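Long-range contacts in Bse634I restriction endonuclease (Geobacillus stearothermophilus, PDB 1KNV), which cleaves double-stranded DNA at a specific recognition sequence, as a type II restriction endonuclease that probably depends on metal ions: residues C10-K15 with R23-N28; E32-Q37 with D48-Y53; H36-G41 with N165-E170. All blocks are in the same frame, centred on the assembly; numbering follows the deposited sequence. Where two conformers were deposited one is given.

Overall arrangement
From the N terminus, the chain first closes contact 1, where strand 11-16 pairs with strand 19-24, which runs almost directly into helix 26-33. Contact 2 opens at the end of that helix and closes a short loop by setting residues 32-37 against helix 43-60. Contact 3 starts from the same stretch, sharing H36 and Q37, but reaches over more than a hundred residues to 165-170; the two closures cross, contact 2 opening and closing first. Contact 1 is in series with both. The three meet: C10 packs on Y53, F27 and N28 lie beside H169, and the backbones of Y34 and L167 are probably hydrogen-bonded, tying the N-terminal hairpin and helices to the approach to helix 169-176.

Contact 1: residues C10-K15 with R23-N28; sequences CVEEYK and RIKPFN
The guanidinium of R23 lies nearly flat on one face of the Y14 ring, the planes 16° apart, in a cation-pi stack that places R23 CZ 3.8 Å from the Y14 ring centroid. Within it R23 NH2 sits 3.4 Å from Y14 CG, while NH1 lies toward the CE2 side of the rim. The arginine chain bends at chi3 (107°), which brings NE round to E12. R23 NE forms a salt bridge with E12 OE1 at 2.9 Å through a bent hydrogen bond (131° at the hydrogen), arriving from above the carboxylate plane. K25 NZ shares that oxygen, a weak bond of 3.3 Å to E12 OE1, completing a three-residue salt-bridge network. An alanine in place of the arginine would probably leave the E12 carboxylate with weakly bound K25 NZ as its one cation across the contact and the Y14 face without its guanidinium. The framework is a beta hairpin, strands 11-16 and 19-24, in which E12 and R23 form an antiparallel hydrogen-bonded pair: E12 N reaches R23 O at 2.8 Å and R23 N reaches E12 O at 2.9 Å. V11 and I24, the neighbouring non-hydrogen-bonded pair, turn to the other face, where V11 meets helix 43-60 and I24 meets helix 68-93. Beyond the strands, K25 N donates to C10 O at 3.1 Å from above the carbonyl plane, at the N-cap position of helix 26-33.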
loop_
_atom_site.group_PDB
_atom_site.type_symbol
_atom_site.label_atom_id
_atom_site.label_comp_id
_atom_site.label_asym_id
_atom_site.label_seq_id
_atom_site.Cartn_x
_atom_site.Cartn_y
_atom_site.Cartn_z
ATOM N N CYS B 10 -42.257 -36.395 -11.287
ATOM C CA CYS B 10 -40.895 -35.951 -11.537
ATOM C C CYS B 10 -40.712 -35.553 -12.994
ATOM O O CYS B 10 -39.591 -35.345 -13.454
ATOM C CB CYS B 10 -39.906 -37.052 -11.166
ATOM S SG CYS B 10 -40.031 -38.506 -12.190
ATOM N N VAL B 11 -41.830 -35.471 -13.710
ATOM C CA VAL B 11 -41.864 -35.067 -15.116
ATOM C C VAL B 11 -43.239 -34.446 -15.340
ATOM O O VAL B 11 -44.218 -34.851 -14.714
ATOM C CB VAL B 11 -41.667 -36.262 -16.094
ATOM C CG1 VAL B 11 -40.273 -36.842 -15.938
ATOM C CG2 VAL B 11 -42.720 -37.329 -15.849
ATOM N N GLU B 12 -43.312 -33.457 -16.221
ATOM C CA GLU B 12 -44.570 -32.775 -16.489
ATOM C C GLU B 12 -44.710 -32.433 -17.967
ATOM O O GLU B 12 -43.720 -32.132 -18.636
ATOM C CB GLU B 12 -44.640 -31.508 -15.629
ATOM C CG GLU B 12 -45.617 -30.445 -16.077
ATOM C CD GLU B 12 -45.650 -29.270 -15.116
ATOM O OE1 GLU B 12 -44.575 -28.879 -14.618
ATOM O OE2 GLU B 12 -46.749 -28.730 -14.865
ATOM N N GLU B 13 -45.934 -32.517 -18.483
ATOM C CA GLU B 13 -46.176 -32.185 -19.885
ATOM C C GLU B 13 -46.767 -30.795 -19.929
ATOM O O GLU B 13 -47.534 -30.391 -19.059
ATOM C CB GLU B 13 -47.195 -33.098 -20.569
ATOM C CG GLU B 13 -47.478 -34.440 -19.942
ATOM C CD GLU B 13 -48.617 -35.148 -20.672
ATOM O OE1 GLU B 13 -49.312 -34.478 -21.479
ATOM O OE2 GLU B 13 -48.824 -36.359 -20.438
ATOM N N TYR B 14 -46.416 -30.061 -20.964
ATOM C CA TYR B 14 -46.946 -28.731 -21.114
ATOM C C TYR B 14 -46.886 -28.385 -22.583
ATOM O O TYR B 14 -46.073 -28.933 -23.327
ATOM C CB TYR B 14 -46.131 -27.744 -20.272
ATOM C CG TYR B 14 -44.721 -27.504 -20.762
ATOM C CD1 TYR B 14 -44.399 -26.348 -21.472
ATOM C CD2 TYR B 14 -43.708 -28.435 -20.519
ATOM C CE1 TYR B 14 -43.107 -26.123 -21.933
ATOM C CE2 TYR B 14 -42.409 -28.221 -20.980
ATOM C CZ TYR B 14 -42.118 -27.059 -21.683
ATOM O OH TYR B 14 -40.840 -26.834 -22.146
ATOM N N LYS B 15 -47.780 -27.506 -23.007
ATOM C CA LYS B 15 -47.794 -27.094 -24.392
ATOM C C LYS B 15 -47.197 -25.703 -24.539
ATOM O O LYS B 15 -47.277 -24.866 -23.637
ATOM C CB LYS B 15 -49.213 -27.112 -24.955
ATOM C CG LYS B 15 -49.793 -28.503 -25.123
ATOM C CD LYS B 15 -51.142 -28.422 -25.801
ATOM C CE LYS B 15 -51.864 -29.752 -25.777
ATOM N NZ LYS B 15 -53.224 -29.622 -26.375
ATOM N N ARG B 23 -40.998 -31.408 -19.314
ATOM C CA ARG B 23 -40.044 -30.776 -18.403
ATOM C C ARG B 23 -39.834 -31.654 -17.174
ATOM O O ARG B 23 -40.782 -32.229 -16.645
ATOM C CB ARG B 23 -40.554 -29.407 -17.938
ATOM C CG ARG B 23 -41.770 -29.493 -17.030
ATOM C CD ARG B 23 -41.954 -28.249 -16.174
ATOM N NE ARG B 23 -43.071 -27.417 -16.615
ATOM C CZ ARG B 23 -42.990 -26.492 -17.566
ATOM N NH1 ARG B 23 -41.836 -26.267 -18.190
ATOM N NH2 ARG B 23 -44.066 -25.782 -17.889
ATOM N N ILE B 24 -38.594 -31.764 -16.720
ATOM C CA ILE B 24 -38.324 -32.556 -15.530
ATOM C C ILE B 24 -38.626 -31.698 -14.305
ATOM O O ILE B 24 -38.446 -30.483 -14.331
ATOM C CB ILE B 24 -36.858 -32.998 -15.466
ATOM C CG1 ILE B 24 -36.528 -33.863 -16.682
ATOM C CG2 ILE B 24 -36.596 -33.745 -14.162
ATOM C CD1 ILE B 24 -35.081 -34.282 -16.747
ATOM N N LYS B 25 -39.101 -32.329 -13.241
ATOM C CA LYS B 25 -39.410 -31.621 -12.004
ATOM C C LYS B 25 -38.440 -32.177 -10.962
ATOM O O LYS B 25 -38.775 -33.101 -10.219
ATOM C CB LYS B 25 -40.863 -31.888 -11.597
ATOM C CG LYS B 25 -41.879 -31.542 -12.675
ATOM C CD LYS B 25 -41.749 -30.094 -13.109
ATOM C CE LYS B 25 -42.117 -29.157 -11.978
ATOM N NZ LYS B 25 -43.499 -29.431 -11.518
ATOM N N PRO B 26 -37.222 -31.613 -10.899
ATOM C CA PRO B 26 -36.170 -32.036 -9.968
ATOM C C PRO B 26 -36.565 -32.159 -8.514
ATOM O O PRO B 26 -36.172 -33.102 -7.841
ATOM C CB PRO B 26 -35.070 -30.995 -10.184
ATOM C CG PRO B 26 -35.829 -29.784 -10.624
ATOM C CD PRO B 26 -36.838 -30.363 -11.578
ATOM N N PHE B 27 -37.353 -31.212 -8.032
ATOM C CA PHE B 27 -37.762 -31.215 -6.637
ATOM C C PHE B 27 -38.750 -32.315 -6.291
ATOM O O PHE B 27 -38.702 -32.868 -5.193
ATOM C CB PHE B 27 -38.308 -29.835 -6.278
ATOM C CG PHE B 27 -37.327 -28.726 -6.545
ATOM C CD1 PHE B 27 -37.709 -27.591 -7.247
ATOM C CD2 PHE B 27 -36.003 -28.832 -6.116
ATOM C CE1 PHE B 27 -36.787 -26.573 -7.520
ATOM C CE2 PHE B 27 -35.077 -27.825 -6.382
ATOM C CZ PHE B 27 -35.469 -26.695 -7.085
ATOM N N ASN B 28 -39.644 -32.645 -7.218
ATOM C CA ASN B 28 -40.602 -33.715 -6.963
ATOM C C ASN B 28 -39.863 -35.046 -6.989
ATOM O O ASN B 28 -40.227 -35.984 -6.283
ATOM C CB ASN B 28 -41.725 -33.720 -8.004
ATOM C CG ASN B 28 -42.536 -32.436 -7.992
ATOM O OD1 ASN B 28 -42.770 -31.836 -6.936
ATOM N ND2 ASN B 28 -42.983 -32.015 -9.169
#

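Contact 2: residues E32-Q37 with D48-Y53; sequences ELYHHQ and DKLENY
K49 begins the contact by laying its extended chain beside L33, K49 CE coming 3.9 Å from L33 CD1. Its amine and the phenol of Y34 approach tip to tip without bonding, and the Y34 hydroxyl is instead hydrogen-bonded to N46. One residue on, L50 offers CD2 to two partners: it presses tightly on L33 CD1 at 3.5 Å and meets the edge of the Y34 ring at CE1. A turn of helix 43-60 later, Y53 CG, anti to the backbone N (chi1 174°), is set beside L33. The leucine lies over one face of Y53, L33 CD1 nearer Y53 CB at 3.7 Å and CD2 over the middle of the ring, 3.9 Å from the Y53 centroid, a CH-pi contact. The phenol then donates to E32 OE1, in the ring plane at its edge, though the modelled separation is doubtfully short. S8 bonds to both of these oxygens, and N9 N serves E32 OE2. The end of helix 26-33 and the residues just after it thus pack on helix 43-60, its successor across the connecting loop. The leucine is bordered by a polar cluster whose members, N9 N among them, probably help to accommodate a carboxylate at E32.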
loop_
_atom_site.group_PDB
_atom_site.type_symbol
_atom_site.label_atom_id
_atom_site.label_comp_id
_atom_site.label_asym_id
_atom_site.label_seq_id
_atom_site.Cartn_x
_atom_site.Cartn_y
_atom_site.Cartn_z
ATOM N N GLU B 32 -40.089 -37.551 -3.792
ATOM C CA GLU B 32 -40.570 -38.892 -4.093
ATOM C C GLU B 32 -39.560 -39.961 -3.712
ATOM O O GLU B 32 -39.946 -41.056 -3.313
ATOM C CB GLU B 32 -40.916 -39.012 -5.589
ATOM C CG GLU B 32 -42.318 -38.506 -5.937
ATOM C CD GLU B 32 -42.538 -38.404 -7.437
ATOM O OE1 GLU B 32 -41.935 -39.214 -8.175
ATOM O OE2 GLU B 32 -43.316 -37.523 -7.864
ATOM N N LEU B 33 -38.275 -39.653 -3.827
ATOM C CA LEU B 33 -37.265 -40.652 -3.502
ATOM C C LEU B 33 -36.660 -40.469 -2.111
ATOM O O LEU B 33 -35.859 -41.289 -1.670
ATOM C CB LEU B 33 -36.156 -40.657 -4.541
ATOM C CG LEU B 33 -36.517 -41.043 -5.958
ATOM C CD1 LEU B 33 -35.277 -41.047 -6.833
ATOM C CD2 LEU B 33 -37.147 -42.400 -5.897
ATOM N N TYR B 34 -37.062 -39.417 -1.401
ATOM C CA TYR B 34 -36.547 -39.197 -0.053
ATOM C C TYR B 34 -37.619 -38.839 0.975
ATOM O O TYR B 34 -37.490 -37.880 1.731
ATOM C CB TYR B 34 -35.443 -38.140 -0.063
ATOM C CG TYR B 34 -34.268 -38.533 -0.936
ATOM C CD1 TYR B 34 -34.189 -38.116 -2.259
ATOM C CD2 TYR B 34 -33.263 -39.352 -0.449
ATOM C CE1 TYR B 34 -33.135 -38.512 -3.078
ATOM C CE2 TYR B 34 -32.211 -39.754 -1.260
ATOM C CZ TYR B 34 -32.161 -39.328 -2.569
ATOM O OH TYR B 34 -31.126 -39.726 -3.385
ATOM N N HIS B 35 -38.669 -39.652 1.008
ATOM C CA HIS B 35 -39.766 -39.475 1.945
ATOM C C HIS B 35 -39.342 -39.863 3.349
ATOM O O HIS B 35 -39.955 -39.420 4.313
ATOM C CB HIS B 35 -40.961 -40.358 1.566
ATOM C CG HIS B 35 -41.901 -39.735 0.582
ATOM N ND1 HIS B 35 -41.755 -39.870 -0.784
ATOM C CD2 HIS B 35 -43.024 -38.999 0.766
ATOM C CE1 HIS B 35 -42.748 -39.250 -1.397
ATOM N NE2 HIS B 35 -43.534 -38.713 -0.479
ATOM N N HIS B 36 -38.308 -40.692 3.471
ATOM C CA HIS B 36 -37.892 -41.138 4.794
ATOM C C HIS B 36 -36.428 -40.976 5.174
ATOM O O HIS B 36 -36.025 -41.363 6.270
ATOM C CB HIS B 36 -38.306 -42.600 4.997
ATOM C CG HIS B 36 -39.791 -42.816 4.981
ATOM N ND1 HIS B 36 -40.537 -42.803 3.823
ATOM C CD2 HIS B 36 -40.668 -43.034 5.991
ATOM C CE1 HIS B 36 -41.810 -43.003 4.115
ATOM N NE2 HIS B 36 -41.916 -43.146 5.424
ATOM N N GLN B 37 -35.628 -40.401 4.291
ATOM C CA GLN B 37 -34.218 -40.207 4.605
ATOM C C GLN B 37 -33.599 -39.155 3.705
ATOM O O GLN B 37 -34.170 -38.787 2.674
ATOM C CB GLN B 37 -33.449 -41.511 4.415
ATOM C CG GLN B 37 -33.334 -41.930 2.954
ATOM C CD GLN B 37 -32.263 -42.978 2.728
ATOM O OE1 GLN B 37 -32.355 -44.089 3.248
ATOM N NE2 GLN B 37 -31.236 -42.628 1.952
ATOM N N ASP B 48 -27.239 -40.562 -10.032
ATOM C CA ASP B 48 -27.538 -41.530 -11.090
ATOM C C ASP B 48 -28.898 -42.150 -10.808
ATOM O O ASP B 48 -29.705 -42.307 -11.714
ATOM C CB ASP B 48 -26.484 -42.628 -11.168
ATOM C CG ASP B 48 -25.170 -42.119 -11.701
ATOM O OD1 ASP B 48 -25.170 -41.028 -12.321
ATOM O OD2 ASP B 48 -24.149 -42.809 -11.499
ATOM N N LYS B 49 -29.158 -42.468 -9.542
ATOM C CA LYS B 49 -30.429 -43.055 -9.126
ATOM C C LYS B 49 -31.587 -42.145 -9.477
ATOM O O LYS B 49 -32.577 -42.582 -10.062
ATOM C CB LYS B 49 -30.410 -43.302 -7.625
ATOM C CG LYS B 49 -31.774 -43.338 -6.969
ATOM C CD LYS B 49 -31.608 -43.409 -5.462
ATOM C CE LYS B 49 -32.936 -43.353 -4.736
ATOM N NZ LYS B 49 -32.716 -43.325 -3.257
ATOM N N LEU B 50 -31.463 -40.877 -9.097
ATOM C CA LEU B 50 -32.487 -39.892 -9.386
ATOM C C LEU B 50 -32.689 -39.821 -10.897
ATOM O O LEU B 50 -33.821 -39.806 -11.378
ATOM C CB LEU B 50 -32.072 -38.520 -8.830
ATOM C CG LEU B 50 -32.282 -38.306 -7.324
ATOM C CD1 LEU B 50 -31.383 -37.210 -6.804
ATOM C CD2 LEU B 50 -33.735 -37.955 -7.067
ATOM N N GLU B 51 -31.590 -39.795 -11.643
ATOM C CA GLU B 51 -31.673 -39.731 -13.097
ATOM C C GLU B 51 -32.443 -40.920 -13.663
ATOM O O GLU B 51 -33.437 -40.750 -14.380
ATOM C CB GLU B 51 -30.275 -39.688 -13.717
ATOM C CG GLU B 51 -30.310 -39.680 -15.236
ATOM C CD GLU B 51 -29.030 -39.172 -15.858
ATOM O OE1 GLU B 51 -28.958 -39.143 -17.102
ATOM O OE2 GLU B 51 -28.101 -38.796 -15.107
ATOM N N ASN B 52 -31.969 -42.119 -13.341
ATOM C CA ASN B 52 -32.606 -43.338 -13.805
ATOM C C ASN B 52 -34.062 -43.362 -13.377
ATOM O O ASN B 52 -34.930 -43.812 -14.125
ATOM C CB ASN B 52 -31.885 -44.555 -13.252
ATOM C CG ASN B 52 -30.438 -44.594 -13.661
ATOM O OD1 ASN B 52 -30.091 -44.195 -14.773
ATOM N ND2 ASN B 52 -29.582 -45.088 -12.774
ATOM N N TYR B 53 -34.337 -42.875 -12.174
ATOM C CA TYR B 53 -35.708 -42.847 -11.707
ATOM C C TYR B 53 -36.562 -42.040 -12.667
ATOM O O TYR B 53 -37.621 -42.487 -13.094
ATOM C CB TYR B 53 -35.805 -42.207 -10.340
ATOM C CG TYR B 53 -37.234 -42.025 -9.898
ATOM C CD1 TYR B 53 -38.025 -43.122 -9.554
ATOM C CD2 TYR B 53 -37.791 -40.757 -9.794
ATOM C CE1 TYR B 53 -39.334 -42.953 -9.111
ATOM C CE2 TYR B 53 -39.098 -40.575 -9.352
ATOM C CZ TYR B 53 -39.861 -41.675 -9.008
ATOM O OH TYR B 53 -41.139 -41.490 -8.536
#

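Contact 3: residues H36-G41 with N165-E170; sequences HQTPTG and NKLTHE
Q37 passes K166 with their CA atoms 4.5 Å apart, and the two irregular backbones run across each other, 82° apart in direction. The closest approach is a CA-H...O contact, Q37 CA to N165 O at 3.1 Å; Q37 N is also near that carbonyl but badly angled for a bond. On one flank of this crossing T38 lays its methyl on the peptide between N165 and K166, CG2 lying 3.8 Å from N165 C. Anti to the T38 carbonyl carbon, the methyl stays beside the backbone N, nearer that peptide. L167 continues the apolar side: its CD1 is 4.3 Å from P39 CD, and its CD2 stands at a similar distance from T38 CG2. I85 of helix 68-93 touches both T38 and L167, and the Y34 ring packs on P39 as well as L167. The lysine behaves differently. K166 CB lies 4.0 Å from H36 N, but bends at chi2, chi3 and chi4 curl the chain until NZ makes a weak hydrogen bond to H35 O. Its charge therefore falls beside a backbone carbonyl, and the imidazole of H36 remains 6.2 Å away, measured from ND1 to NZ. Nearby, a backbone hydrogen bond joins L167 to Y34. The loop between helices 26-33 and 43-60 is in this way laid against the segment entering helix 169-176. T168, within that segment, is the N-cap of the helix, its side chain capping a backbone N while N171 OD1 accepts from T168 N, a reciprocal pattern of the kind found in a capping box.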
loop_
_atom_site.group_PDB
_atom_site.type_symbol
_atom_site.label_atom_id
_atom_site.label_comp_id
_atom_site.label_asym_id
_atom_site.label_seq_id
_atom_site.Cartn_x
_atom_site.Cartn_y
_atom_site.Cartn_z
ATOM N N HIS B 36 -38.308 -40.692 3.471
ATOM C CA HIS B 36 -37.892 -41.138 4.794
ATOM C C HIS B 36 -36.428 -40.976 5.174
ATOM O O HIS B 36 -36.025 -41.363 6.270
ATOM C CB HIS B 36 -38.306 -42.600 4.997
ATOM C CG HIS B 36 -39.791 -42.816 4.981
ATOM N ND1 HIS B 36 -40.537 -42.803 3.823
ATOM C CD2 HIS B 36 -40.668 -43.034 5.991
ATOM C CE1 HIS B 36 -41.810 -43.003 4.115
ATOM N NE2 HIS B 36 -41.916 -43.146 5.424
ATOM N N GLN B 37 -35.628 -40.401 4.291
ATOM C CA GLN B 37 -34.218 -40.207 4.605
ATOM C C GLN B 37 -33.599 -39.155 3.705
ATOM O O GLN B 37 -34.170 -38.787 2.674
ATOM C CB GLN B 37 -33.449 -41.511 4.415
ATOM C CG GLN B 37 -33.334 -41.930 2.954
ATOM C CD GLN B 37 -32.263 -42.978 2.728
ATOM O OE1 GLN B 37 -32.355 -44.089 3.248
ATOM N NE2 GLN B 37 -31.236 -42.628 1.952
ATOM N N THR B 38 -32.430 -38.666 4.101
ATOM C CA THR B 38 -31.717 -37.698 3.287
ATOM C C THR B 38 -30.642 -38.491 2.565
ATOM O O THR B 38 -30.227 -39.555 3.023
ATOM C CB THR B 38 -31.060 -36.578 4.128
ATOM O OG1 THR B 38 -30.355 -37.154 5.237
ATOM C CG2 THR B 38 -32.116 -35.590 4.624
ATOM N N PRO B 39 -30.188 -37.993 1.414
ATOM C CA PRO B 39 -29.152 -38.658 0.617
ATOM C C PRO B 39 -27.919 -39.071 1.428
ATOM O O PRO B 39 -27.427 -38.307 2.256
ATOM C CB PRO B 39 -28.832 -37.614 -0.445
ATOM C CG PRO B 39 -30.173 -36.945 -0.656
ATOM C CD PRO B 39 -30.658 -36.760 0.755
ATOM N N THR B 40 -27.417 -40.279 1.188
ATOM C CA THR B 40 -26.241 -40.770 1.903
ATOM C C THR B 40 -25.310 -41.592 1.012
ATOM O O THR B 40 -25.718 -42.109 -0.025
ATOM C CB THR B 40 -26.647 -41.640 3.113
ATOM O OG1 THR B 40 -27.452 -42.742 2.667
ATOM C CG2 THR B 40 -27.442 -40.816 4.116
ATOM N N GLY B 41 -24.053 -41.706 1.422
ATOM C CA GLY B 41 -23.106 -42.472 0.638
ATOM C C GLY B 41 -22.547 -41.734 -0.566
ATOM O O GLY B 41 -22.109 -40.587 -0.443
ATOM N N ASN B 165 -34.573 -34.625 8.106
ATOM C CA ASN B 165 -34.505 -36.078 8.049
ATOM C C ASN B 165 -35.100 -36.674 6.797
ATOM O O ASN B 165 -34.957 -37.869 6.545
ATOM C CB ASN B 165 -35.216 -36.652 9.257
ATOM C CG ASN B 165 -34.576 -36.222 10.541
ATOM O OD1 ASN B 165 -35.222 -36.181 11.589
ATOM N ND2 ASN B 165 -33.287 -35.902 10.476
ATOM N N LYS B 166 -35.784 -35.844 6.024
ATOM C CA LYS B 166 -36.403 -36.282 4.786
ATOM C C LYS B 166 -36.713 -35.045 3.976
ATOM O O LYS B 166 -36.967 -33.979 4.536
ATOM C CB LYS B 166 -37.668 -37.090 5.088
ATOM C CG LYS B 166 -38.581 -36.465 6.135
ATOM C CD LYS B 166 -39.549 -35.461 5.524
ATOM C CE LYS B 166 -40.633 -36.156 4.691
ATOM N NZ LYS B 166 -41.565 -36.976 5.520
ATOM N N LEU B 167 -36.685 -35.183 2.656
ATOM C CA LEU B 167 -36.931 -34.053 1.771
ATOM C C LEU B 167 -38.399 -33.774 1.498
ATOM O O LEU B 167 -39.184 -34.684 1.215
ATOM C CB LEU B 167 -36.192 -34.266 0.451
ATOM C CG LEU B 167 -34.692 -34.527 0.583
ATOM C CD1 LEU B 167 -34.075 -34.587 -0.799
ATOM C CD2 LEU B 167 -34.040 -33.431 1.428
ATOM N N THR B 168 -38.754 -32.496 1.580
ATOM C CA THR B 168 -40.112 -32.021 1.344
ATOM C C THR B 168 -40.022 -30.681 0.586
ATOM O O THR B 168 -38.980 -30.030 0.631
ATOM C CB THR B 168 -40.878 -31.803 2.686
ATOM O OG1 THR B 168 -40.368 -30.647 3.369
ATOM C CG2 THR B 168 -40.705 -33.012 3.597
ATOM N N HIS B 169 -41.056 -30.313 -0.081
ATOM C CA HIS B 169 -41.063 -29.036 -0.836
ATOM C C HIS B 169 -40.720 -27.893 0.102
ATOM O O HIS B 169 -40.087 -26.920 -0.303
ATOM C CB HIS B 169 -42.433 -28.777 -1.470
ATOM C CG HIS B 169 -42.630 -29.450 -2.794
ATOM N ND1 HIS B 169 -43.814 -30.058 -3.150
ATOM C CD2 HIS B 169 -41.796 -29.600 -3.850
ATOM C CE1 HIS B 169 -43.699 -30.563 -4.368
ATOM N NE2 HIS B 169 -42.484 -30.299 -4.811
ATOM N N GLU B 170 -41.120 -28.017 1.352
ATOM C CA GLU B 170 -40.859 -26.987 2.336
ATOM C C GLU B 170 -39.418 -26.886 2.857
ATOM O O GLU B 170 -38.834 -25.801 2.829
ATOM C CB GLU B 170 -41.824 -27.131 3.508
ATOM C CG GLU B 170 -41.844 -25.926 4.437
ATOM C CD GLU B 170 -42.787 -26.117 5.618
ATOM O OE1 GLU B 170 -43.668 -27.005 5.541
ATOM O OE2 GLU B 170 -42.661 -25.378 6.621
#